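Local coordinates for protein Alpha/beta hydrolase (Pectobacterium atrosepticum SCRI1043, PDB 3BDV) that is of uncharacterised function but has the alpha/beta-hydrolase fold, binds calcium and probably acts as a serine hydrolase, at residues A[18-23]-A[43-48]; A[28-33]-A[165-170]; A[36-41]-A[175-180]; A[77-82]-A[101-106]. One frame throughout, in Å; residues are numbered along the deposited sequence.

Contact 1: A[18-23]-A[43-48]. With CA (calcium ion), chain C.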
# COMPACT_ATOMS: atom_id res chain seq x y z
N LEU A 18 -10.55 -11.85 -1.43
CA LEU A 18 -9.23 -11.29 -1.15
C LEU A 18 -9.29 -10.48 0.12
O LEU A 18 -10.29 -9.86 0.41
CB LEU A 18 -8.78 -10.34 -2.27
CG LEU A 18 -8.64 -10.96 -3.65
CD1 LEU A 18 -8.33 -9.91 -4.71
CD2 LEU A 18 -7.56 -12.08 -3.62
N THR A 19 -8.18 -10.47 0.85
CA THR A 19 -8.12 -9.70 2.08
C THR A 19 -7.19 -8.51 1.89
O THR A 19 -6.04 -8.69 1.46
CB THR A 19 -7.58 -10.60 3.21
OG1 THR A 19 -8.54 -11.63 3.48
CG2 THR A 19 -7.31 -9.83 4.49
N MSE A 20 -7.68 -7.32 2.19
CA MSE A 20 -6.84 -6.14 2.15
C MSE A 20 -6.10 -6.03 3.47
O MSE A 20 -6.72 -6.11 4.52
CB MSE A 20 -7.67 -4.88 2.01
CG MSE A 20 -8.62 -4.87 0.87
SE MSE A 20 -7.91 -5.25 -0.85
CE MSE A 20 -9.36 -4.59 -1.94
N VAL A 21 -4.79 -5.79 3.39
CA VAL A 21 -3.97 -5.51 4.57
C VAL A 21 -3.37 -4.09 4.48
O VAL A 21 -2.53 -3.84 3.62
CB VAL A 21 -2.89 -6.58 4.77
CG1 VAL A 21 -2.12 -6.26 6.03
CG2 VAL A 21 -3.53 -7.98 4.88
N LEU A 22 -3.79 -3.20 5.38
CA LEU A 22 -3.26 -1.85 5.47
C LEU A 22 -1.92 -1.82 6.20
O LEU A 22 -1.82 -2.30 7.32
CB LEU A 22 -4.24 -0.91 6.18
CG LEU A 22 -5.58 -0.81 5.49
CD1 LEU A 22 -6.60 -0.28 6.53
CD2 LEU A 22 -5.48 0.11 4.23
N VAL A 23 -0.89 -1.31 5.52
CA VAL A 23 0.46 -1.13 6.08
C VAL A 23 0.86 0.35 6.19
O VAL A 23 1.34 0.93 5.24
CB VAL A 23 1.53 -1.87 5.26
CG1 VAL A 23 2.86 -1.89 5.99
CG2 VAL A 23 1.06 -3.34 4.92
N PRO A 43 -14.75 -2.37 7.57
CA PRO A 43 -14.22 -2.86 8.84
C PRO A 43 -13.67 -4.27 8.82
O PRO A 43 -13.04 -4.69 9.81
CB PRO A 43 -15.44 -2.76 9.79
CG PRO A 43 -16.45 -1.94 9.09
CD PRO A 43 -16.19 -2.09 7.63
N HIS A 44 -13.93 -5.01 7.75
CA HIS A 44 -13.36 -6.34 7.57
C HIS A 44 -11.93 -6.26 7.02
O HIS A 44 -11.22 -7.25 7.06
CB HIS A 44 -14.24 -7.19 6.64
CG HIS A 44 -14.69 -6.46 5.41
ND1 HIS A 44 -15.53 -5.36 5.45
CD2 HIS A 44 -14.37 -6.63 4.10
CE1 HIS A 44 -15.74 -4.92 4.23
NE2 HIS A 44 -15.05 -5.67 3.39
N TRP A 45 -11.50 -5.11 6.49
CA TRP A 45 -10.10 -4.99 6.07
C TRP A 45 -9.17 -5.10 7.25
O TRP A 45 -9.54 -4.72 8.33
CB TRP A 45 -9.84 -3.70 5.34
CG TRP A 45 -10.54 -3.63 3.99
CD1 TRP A 45 -11.49 -4.48 3.50
CD2 TRP A 45 -10.36 -2.62 3.00
NE1 TRP A 45 -11.90 -4.06 2.24
CE2 TRP A 45 -11.23 -2.92 1.92
CE3 TRP A 45 -9.54 -1.49 2.91
CZ2 TRP A 45 -11.30 -2.15 0.77
CZ3 TRP A 45 -9.60 -0.73 1.75
CH2 TRP A 45 -10.49 -1.05 0.71
N GLN A 46 -7.98 -5.63 7.02
CA GLN A 46 -7.02 -5.84 8.09
C GLN A 46 -5.97 -4.74 8.11
O GLN A 46 -5.84 -3.99 7.16
CB GLN A 46 -6.36 -7.19 7.94
CG GLN A 46 -7.31 -8.40 8.10
CD GLN A 46 -8.10 -8.36 9.40
OE1 GLN A 46 -7.54 -8.44 10.49
NE2 GLN A 46 -9.42 -8.22 9.29
N ARG A 47 -5.24 -4.66 9.21
CA ARG A 47 -4.26 -3.60 9.41
C ARG A 47 -3.18 -4.07 10.36
O ARG A 47 -3.45 -4.75 11.36
CB ARG A 47 -4.97 -2.35 9.94
CG ARG A 47 -4.07 -1.19 10.21
CD ARG A 47 -4.89 0.02 10.49
NE ARG A 47 -4.04 1.09 11.00
CZ ARG A 47 -4.33 2.38 10.91
NH1 ARG A 47 -5.48 2.79 10.41
NH2 ARG A 47 -3.49 3.27 11.39
N ILE A 48 -1.92 -3.75 10.04
CA ILE A 48 -0.83 -4.26 10.87
C ILE A 48 -0.80 -3.42 12.13
O ILE A 48 -1.18 -2.27 12.12
CB ILE A 48 0.57 -4.26 10.15
CG1 ILE A 48 1.00 -2.85 9.78
CG2 ILE A 48 0.60 -5.20 8.91
CD1 ILE A 48 2.53 -2.70 9.75
CA CA C . -4.02 -6.87 12.42
O HOH W 1 -6.09 -6.56 11.30
O HOH W 2 -2.84 -7.39 14.28
O HOH W 3 -4.74 -9.16 12.86
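The indole of Trp45 has Met20, a selenomethionine, lying over the centre of one face: methylene CG sits 3.4 Å from Trp45 CE2 in a CH-pi contact, and SE follows obliquely above the six-membered ring as a Met-aromatic partner. Met20 gets there by bending at chi2 (-53°), which lays its chain alongside the indole. Phe42 stacks on the Trp45 ring as well, and Trp45 CD1 lies 3.5 Å above the plane of the His44 imidazole, toward its rim. The Trp45 NE1 hydrogen goes to Ser15.

Beside these rings the two chains run as parallel strands. Gln46 N gives to Met20 O and Ile48 N to Leu22 O, both nearly along the carbonyl axis. Between them the bond from Leu22 N to Gln46 O, 2.8 Å, is almost straight at 178°, although its donor stands above the carbonyl plane.

Arg47 uses its two ends differently. Its carbonyl O binds calcium at 2.4 Å, together with three waters and Glu68, while its extended side chain runs to Glu39 and Asp28 as salt bridges. Water 1 on the metal takes the hydrogen of Arg47 N (2.9 Å) and donates to Gln46 OE1 (2.5 Å), so a second shell steadies this ligand; Gln46 NE2 is tied back to His44 O.

These strands belong to a beta-alpha-beta unit in which helix 34-41 connects the two strands. Strand 46-47 edges the sheet, strand 76-81 pairs with the far side of 19-23, helix 58-70 packs on Val21 and Ile48, and helix 174-185 packs against Met20 and Trp45.

Contact 2: A[28-33]-A[165-170]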
# COMPACT_ATOMS: atom_id res chain seq x y z
N ASP A 28 2.51 5.60 12.43
CA ASP A 28 1.18 5.05 12.14
C ASP A 28 0.35 6.04 11.31
O ASP A 28 0.71 7.20 11.15
CB ASP A 28 0.44 4.69 13.42
CG ASP A 28 -0.52 3.53 13.25
OD1 ASP A 28 -0.73 3.04 12.10
OD2 ASP A 28 -1.07 3.09 14.26
N SER A 29 -0.78 5.59 10.82
CA SER A 29 -1.68 6.46 10.10
C SER A 29 -2.72 7.00 11.05
O SER A 29 -3.48 6.25 11.66
CB SER A 29 -2.33 5.69 8.97
OG SER A 29 -1.34 5.39 8.01
N ASP A 30 -2.77 8.32 11.14
CA ASP A 30 -3.68 8.96 12.08
C ASP A 30 -5.15 8.89 11.61
O ASP A 30 -5.48 8.34 10.56
CB ASP A 30 -3.21 10.40 12.35
CG ASP A 30 -3.29 11.30 11.12
OD1 ASP A 30 -3.98 10.94 10.16
OD2 ASP A 30 -2.66 12.38 11.11
N ASP A 31 -6.03 9.43 12.42
CA ASP A 31 -7.45 9.23 12.19
C ASP A 31 -7.97 9.77 10.88
O ASP A 31 -8.92 9.22 10.35
CB ASP A 31 -8.28 9.81 13.35
CG ASP A 31 -8.45 8.82 14.47
OD1 ASP A 31 -8.32 7.60 14.21
OD2 ASP A 31 -8.72 9.24 15.62
N GLU A 32 -7.35 10.83 10.36
CA GLU A 32 -7.80 11.45 9.12
C GLU A 32 -7.07 10.99 7.88
O GLU A 32 -7.37 11.43 6.79
CB GLU A 32 -7.74 12.96 9.21
CG GLU A 32 -9.02 13.57 9.88
CD GLU A 32 -10.35 13.16 9.19
OE1 GLU A 32 -10.48 13.22 7.93
OE2 GLU A 32 -11.29 12.76 9.93
N HIS A 33 -6.10 10.10 8.08
CA HIS A 33 -5.33 9.51 7.00
C HIS A 33 -6.23 8.54 6.23
O HIS A 33 -7.09 7.87 6.81
CB HIS A 33 -4.15 8.76 7.62
CG HIS A 33 -3.11 8.30 6.65
ND1 HIS A 33 -3.23 7.14 5.91
CD2 HIS A 33 -1.86 8.77 6.42
CE1 HIS A 33 -2.12 6.96 5.21
NE2 HIS A 33 -1.28 7.94 5.50
N ASN A 165 -1.22 12.13 2.47
CA ASN A 165 -1.56 11.91 3.85
C ASN A 165 -2.70 12.92 4.18
O ASN A 165 -3.17 13.62 3.29
CB ASN A 165 -0.35 12.09 4.74
CG ASN A 165 0.30 13.48 4.65
OD1 ASN A 165 -0.20 14.38 3.96
ND2 ASN A 165 1.44 13.64 5.35
N ALA A 166 -3.14 12.94 5.44
CA ALA A 166 -4.28 13.76 5.85
C ALA A 166 -4.02 15.21 5.58
O ALA A 166 -4.92 15.92 5.15
CB ALA A 166 -4.56 13.55 7.32
N GLU A 167 -2.80 15.64 5.86
CA GLU A 167 -2.42 17.05 5.77
C GLU A 167 -2.58 17.51 4.33
O GLU A 167 -2.87 18.66 4.12
CB GLU A 167 -0.99 17.26 6.27
CG GLU A 167 -0.78 16.93 7.79
CD GLU A 167 -0.39 15.45 8.08
OE1 GLU A 167 -1.02 14.49 7.57
OE2 GLU A 167 0.57 15.23 8.85
N ALA A 168 -2.42 16.59 3.38
CA ALA A 168 -2.65 16.83 1.93
C ALA A 168 -4.10 16.62 1.45
O ALA A 168 -4.43 16.80 0.24
CB ALA A 168 -1.68 15.95 1.11
N GLY A 169 -5.01 16.24 2.34
CA GLY A 169 -6.38 16.01 1.92
C GLY A 169 -6.75 14.57 1.65
O GLY A 169 -7.77 14.32 1.05
N PHE A 170 -5.92 13.63 2.10
CA PHE A 170 -6.17 12.20 1.91
C PHE A 170 -6.17 11.58 3.30
O PHE A 170 -5.13 11.11 3.76
CB PHE A 170 -5.07 11.56 1.08
CG PHE A 170 -4.83 12.22 -0.23
CD1 PHE A 170 -3.96 13.30 -0.32
CD2 PHE A 170 -5.42 11.77 -1.37
CE1 PHE A 170 -3.74 13.93 -1.51
CE2 PHE A 170 -5.20 12.39 -2.58
CZ PHE A 170 -4.37 13.47 -2.65
O HOH W 4 -1.79 11.89 7.84
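Water 4 is the best-held polar atom here, with three partners drawn from both segments. It takes the hydrogen of Ala166 N at 2.9 Å and donates to Glu167 OE1 at 2.7 Å; a third, weak bond reaches Asp30 OD1 at 3.3 Å. Acceptors outnumber the water's protons, so its two hydrogens are probably shared among them. The water also lies at the edge of the His33 imidazole, in the ring plane.

No direct hydrogen bond joins the segments, and much of the fit is around one methyl. Ala166 CB points at the type I turn of Asp30 to His33, touching Glu32 O at 3.6 Å and Glu32 CB at 3.7 Å. The turn is closed by His33 N on Asp30 O. Asp30 CG takes the crowded position between its own N and carbonyl carbon (chi1 65°), which brings OD2 to 4.4 Å from Glu167 OE1; two like charges this close could raise the proton affinity of one of them.

In the fold, 28-33 is the loop from strand 19-23 into helix 34-41, and 165-170 lies between the last strand of the sheet and helix 174-185. His33 is the N-cap residue of helix 34-41: its ND1 caps Gln35 N, and Ser29 OG stands over the centre of its ring. Asn165 CB comes obliquely to His33 CD2, the amide turned 77° from the imidazole. That amide is busy within its own segment, where Asn165 OD1 accepts from Ala168 N at 3.2 Å in an Asx motif. Just past the segments' C-terminal ends, backbone hydrogen bonds pair Glu32 with Gly171 and Phe170 with Trp34.

Contact 3: A[36-41]-A[175-180]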
# COMPACT_ATOMS: atom_id res chain seq x y z
N SER A 36 -6.94 5.12 7.47
CA SER A 36 -7.92 5.12 8.54
C SER A 36 -9.34 5.34 8.02
O SER A 36 -10.29 4.73 8.52
CB SER A 36 -7.53 6.12 9.65
OG SER A 36 -6.28 5.74 10.28
N HIS A 37 -9.53 6.25 7.06
CA HIS A 37 -10.82 6.33 6.39
C HIS A 37 -11.22 4.97 5.87
O HIS A 37 -12.36 4.51 6.07
CB HIS A 37 -10.78 7.35 5.25
CG HIS A 37 -10.91 8.76 5.73
ND1 HIS A 37 -12.11 9.45 5.72
CD2 HIS A 37 -9.98 9.62 6.22
CE1 HIS A 37 -11.91 10.67 6.19
NE2 HIS A 37 -10.63 10.80 6.51
N TRP A 38 -10.30 4.30 5.23
CA TRP A 38 -10.62 3.01 4.59
C TRP A 38 -10.95 1.91 5.59
O TRP A 38 -11.88 1.11 5.39
CB TRP A 38 -9.51 2.59 3.62
CG TRP A 38 -9.37 3.51 2.45
CD1 TRP A 38 -10.04 4.72 2.23
CD2 TRP A 38 -8.46 3.37 1.36
NE1 TRP A 38 -9.62 5.26 1.06
CE2 TRP A 38 -8.63 4.48 0.51
CE3 TRP A 38 -7.53 2.40 1.01
CZ2 TRP A 38 -7.91 4.63 -0.66
CZ3 TRP A 38 -6.82 2.55 -0.15
CH2 TRP A 38 -7.03 3.65 -0.97
N GLU A 39 -10.22 1.91 6.69
CA GLU A 39 -10.48 0.97 7.78
C GLU A 39 -11.87 1.16 8.36
O GLU A 39 -12.56 0.20 8.60
CB GLU A 39 -9.44 1.16 8.85
CG GLU A 39 -9.49 0.10 9.90
CD GLU A 39 -8.45 0.34 10.97
OE1 GLU A 39 -8.01 1.52 11.18
OE2 GLU A 39 -8.11 -0.68 11.60
N ARG A 40 -12.27 2.41 8.62
CA ARG A 40 -13.63 2.69 9.07
C ARG A 40 -14.69 2.32 8.02
O ARG A 40 -15.77 1.83 8.36
CB ARG A 40 -13.83 4.17 9.45
CG ARG A 40 -13.04 4.65 10.64
CD ARG A 40 -13.49 6.03 11.08
NE ARG A 40 -13.09 7.09 10.15
CZ ARG A 40 -11.87 7.64 10.12
NH1 ARG A 40 -10.92 7.26 10.96
NH2 ARG A 40 -11.64 8.61 9.27
N ARG A 41 -14.39 2.57 6.75
CA ARG A 41 -15.35 2.29 5.67
C ARG A 41 -15.55 0.78 5.39
O ARG A 41 -16.69 0.35 5.07
CB ARG A 41 -14.89 3.05 4.43
CG ARG A 41 -15.84 3.05 3.31
CD ARG A 41 -15.35 3.93 2.24
NE ARG A 41 -16.21 3.93 1.06
CZ ARG A 41 -16.29 4.92 0.19
NH1 ARG A 41 -15.60 6.03 0.39
NH2 ARG A 41 -17.08 4.83 -0.86
N TYR A 175 -10.61 8.20 -5.19
CA TYR A 175 -9.86 7.79 -6.39
C TYR A 175 -8.97 6.59 -6.10
O TYR A 175 -8.90 5.66 -6.92
CB TYR A 175 -9.02 8.94 -7.02
CG TYR A 175 -8.43 8.50 -8.35
CD1 TYR A 175 -9.23 8.39 -9.48
CD2 TYR A 175 -7.09 8.16 -8.46
CE1 TYR A 175 -8.71 7.96 -10.69
CE2 TYR A 175 -6.57 7.74 -9.67
CZ TYR A 175 -7.38 7.63 -10.77
OH TYR A 175 -6.85 7.15 -11.96
N GLY A 176 -8.31 6.56 -4.94
CA GLY A 176 -7.55 5.38 -4.56
C GLY A 176 -8.40 4.11 -4.42
O GLY A 176 -8.01 3.01 -4.85
N LEU A 177 -9.56 4.25 -3.79
CA LEU A 177 -10.50 3.15 -3.71
C LEU A 177 -10.98 2.67 -5.06
O LEU A 177 -11.09 1.47 -5.30
CB LEU A 177 -11.70 3.57 -2.86
CG LEU A 177 -11.47 3.72 -1.37
CD1 LEU A 177 -12.76 4.22 -0.75
CD2 LEU A 177 -10.97 2.37 -0.70
N LYS A 178 -11.28 3.61 -5.95
CA LYS A 178 -11.64 3.27 -7.34
C LYS A 178 -10.55 2.47 -8.04
O LYS A 178 -10.81 1.42 -8.59
CB LYS A 178 -11.99 4.53 -8.15
CG LYS A 178 -12.38 4.27 -9.61
CD LYS A 178 -12.57 5.55 -10.48
CE LYS A 178 -11.27 5.92 -11.26
NZ LYS A 178 -10.94 5.15 -12.53
N ARG A 179 -9.31 2.97 -8.03
CA ARG A 179 -8.21 2.20 -8.61
C ARG A 179 -7.98 0.85 -7.97
O ARG A 179 -7.66 -0.12 -8.66
CB ARG A 179 -6.92 3.04 -8.57
CG ARG A 179 -7.02 4.25 -9.38
CD ARG A 179 -7.34 3.92 -10.82
NE ARG A 179 -6.32 3.06 -11.42
CZ ARG A 179 -5.31 3.48 -12.17
NH1 ARG A 179 -5.16 4.76 -12.48
NH2 ARG A 179 -4.47 2.57 -12.69
N LEU A 180 -8.09 0.78 -6.66
CA LEU A 180 -7.96 -0.46 -5.98
C LEU A 180 -9.00 -1.48 -6.45
O LEU A 180 -8.72 -2.64 -6.61
CB LEU A 180 -8.13 -0.24 -4.48
CG LEU A 180 -8.07 -1.48 -3.58
CD1 LEU A 180 -6.76 -2.30 -3.74
CD2 LEU A 180 -8.32 -1.07 -2.17
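Trp38 and Leu177 both set CG anti to their carbonyl carbon (chi1 -65° and -71°), so they meet tip to tip. Arg41 instead puts CG anti to its backbone N and stays extended out to NE, which brings its guanidinium to Leu177 CD1. Leu177 CD2 sits over the centre of the Trp38 indole, 3.4 Å from CE2, a CH-pi contact on the five-membered ring. Leu177 CD1 lies over one face of the Arg41 guanidinium, 3.6 Å from NH1. At the far end of the indole, Trp38 CH2 meets the backbone at Gly176 C (3.7 Å), where the lack of a side chain lets the ring come close; Leu180 CD2 adds a looser touch at 4.4 Å from CZ3.

The axes of 36-41 and 175-180 pass 12.0 Å apart and cross at -64°, so these large side chains fill the gap between two helices on the same face of an alpha/beta-hydrolase sheet.

No hydrogen bond crosses between the segments. Polar ends are met elsewhere: Trp38 NE1 by Pro172 O, the Arg41 charge by Asp8 and Glu174. The grip on Leu177 is thus apolar, mainly van der Waals and CH-pi contact, with a guanidinium held by carboxylates while its flat face takes a methyl.

Contact 4: A[77-82]-A[101-106]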
# COMPACT_ATOMS: atom_id res chain seq x y z
N ILE A 77 -3.96 -8.48 -0.48
CA ILE A 77 -3.36 -7.31 -1.15
C ILE A 77 -2.78 -6.41 -0.08
O ILE A 77 -3.51 -5.96 0.80
CB ILE A 77 -4.39 -6.52 -2.00
CG1 ILE A 77 -4.91 -7.41 -3.14
CG2 ILE A 77 -3.74 -5.26 -2.55
CD1 ILE A 77 -6.06 -6.84 -3.96
N LEU A 78 -1.46 -6.20 -0.13
CA LEU A 78 -0.81 -5.27 0.84
C LEU A 78 -1.00 -3.85 0.35
O LEU A 78 -0.70 -3.55 -0.79
CB LEU A 78 0.68 -5.57 0.94
CG LEU A 78 1.05 -6.93 1.55
CD1 LEU A 78 2.57 -7.06 1.56
CD2 LEU A 78 0.43 -7.12 2.94
N ILE A 79 -1.51 -2.97 1.20
CA ILE A 79 -1.78 -1.56 0.77
C ILE A 79 -0.88 -0.72 1.69
O ILE A 79 -1.17 -0.49 2.90
CB ILE A 79 -3.25 -1.18 0.89
CG1 ILE A 79 -4.18 -2.07 0.06
CG2 ILE A 79 -3.45 0.32 0.56
CD1 ILE A 79 -5.67 -1.88 0.31
N GLY A 80 0.25 -0.30 1.14
CA GLY A 80 1.27 0.38 1.90
C GLY A 80 1.38 1.89 1.70
O GLY A 80 1.14 2.37 0.61
N HIS A 81 1.83 2.61 2.72
CA HIS A 81 2.13 4.03 2.58
C HIS A 81 3.57 4.29 3.00
O HIS A 81 3.97 3.92 4.10
CB HIS A 81 1.19 4.88 3.46
CG HIS A 81 1.43 6.37 3.37
ND1 HIS A 81 1.64 7.16 4.48
CD2 HIS A 81 1.51 7.19 2.30
CE1 HIS A 81 1.84 8.41 4.09
NE2 HIS A 81 1.74 8.46 2.77
N SER A 82 4.34 4.96 2.14
CA SER A 82 5.68 5.46 2.53
C SER A 82 6.63 4.33 3.01
O SER A 82 6.88 3.38 2.27
CB SER A 82 5.53 6.60 3.54
OG SER A 82 6.73 7.39 3.58
N GLY A 101 -1.31 -9.23 -4.68
CA GLY A 101 -0.90 -7.94 -5.27
C GLY A 101 -0.47 -6.97 -4.20
O GLY A 101 -0.70 -7.21 -3.00
N VAL A 102 0.19 -5.90 -4.62
CA VAL A 102 0.56 -4.86 -3.67
C VAL A 102 0.29 -3.51 -4.28
O VAL A 102 0.42 -3.29 -5.49
CB VAL A 102 2.03 -4.97 -3.15
CG1 VAL A 102 2.29 -6.29 -2.42
CG2 VAL A 102 3.01 -4.76 -4.27
N MSE A 103 -0.19 -2.61 -3.44
CA MSE A 103 -0.49 -1.21 -3.80
C MSE A 103 0.43 -0.36 -2.96
O MSE A 103 0.35 -0.42 -1.72
CB MSE A 103 -1.97 -0.89 -3.51
CG MSE A 103 -2.29 0.52 -3.67
SE MSE A 103 -4.24 0.69 -3.84
CE MSE A 103 -4.44 2.54 -3.52
N LEU A 104 1.30 0.39 -3.63
CA LEU A 104 2.39 1.18 -3.02
C LEU A 104 2.03 2.65 -3.19
O LEU A 104 2.12 3.22 -4.26
CB LEU A 104 3.75 0.89 -3.64
CG LEU A 104 4.11 -0.59 -3.66
CD1 LEU A 104 5.47 -0.96 -4.33
CD2 LEU A 104 4.05 -1.14 -2.22
N VAL A 105 1.65 3.28 -2.09
CA VAL A 105 1.19 4.65 -2.17
C VAL A 105 2.25 5.55 -1.56
O VAL A 105 2.57 5.42 -0.38
CB VAL A 105 -0.13 4.84 -1.39
CG1 VAL A 105 -0.57 6.36 -1.46
CG2 VAL A 105 -1.22 3.86 -1.91
N ALA A 106 2.82 6.43 -2.38
CA ALA A 106 3.92 7.32 -1.93
C ALA A 106 5.04 6.49 -1.27
O ALA A 106 5.48 6.77 -0.15
CB ALA A 106 3.41 8.44 -0.97
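Five backbone hydrogen bonds zip 77-82 to 101-106 as parallel neighbours, the two strands of a beta-alpha-beta unit at the centre of the alpha/beta-hydrolase sheet. The straightest runs from Met103 N to Leu78 O (2.9 Å, 176°), nearly along the carbonyl axis. Gly80 N to Met103 O and Val105 N to Gly80 O are equally short at 2.9 Å, so Gly80 is held through both N and O. Leu78 N to Gly101 O and Ser82 N to Val105 O finish the ladder at its two ends.

Ser82, just past strand 76-81 and at the N-cap position of helix 83-93, has strained angles, phi 58° and psi -120°. With Gly80 and Gly84 it fits the GxSxG nucleophile elbow, consistent with a serine hydrolase.

On one face, Leu78 and Val102 lie side by side, CB to CG1 3.8 Å, under helix 83-93. On the other, Ile77, Ile79 and His81 share the surface with selenomethionine Met103 and Val105, and Trp34 and Trp38 of helix 34-41 pack there. His81 NE2 is bonded to His163 O. The His81 ring comes close to the end of the neighbouring strand, CD2 lying 3.4 Å from Val105 O and 4.0 Å from Ala106 CB.

Overall arrangement
Contacts 1 and 4 share one sheet: Val21 O and Val23 N bond Ile79 N and O at 2.8 Å each, with centres about 11 Å apart. Contact 3 lies on one face of that sheet, where Leu180 CD2 reaches Ile79 CD1 (3.7 Å) and Trp38 CH2 meets Met103 CE (3.8 Å). Arg47 ties contact 1 to contacts 2 and 3, its NH2 lying 2.9 Å from Asp28 OD1. Contact 2 comes close to the presumed nucleophile elbow of contact 4 through His33, whose NE2 lies 3.2 Å from His81 ND1. The calcium bound by Arg47 O in contact 1 is about 10 Å from the side chain of Leu78.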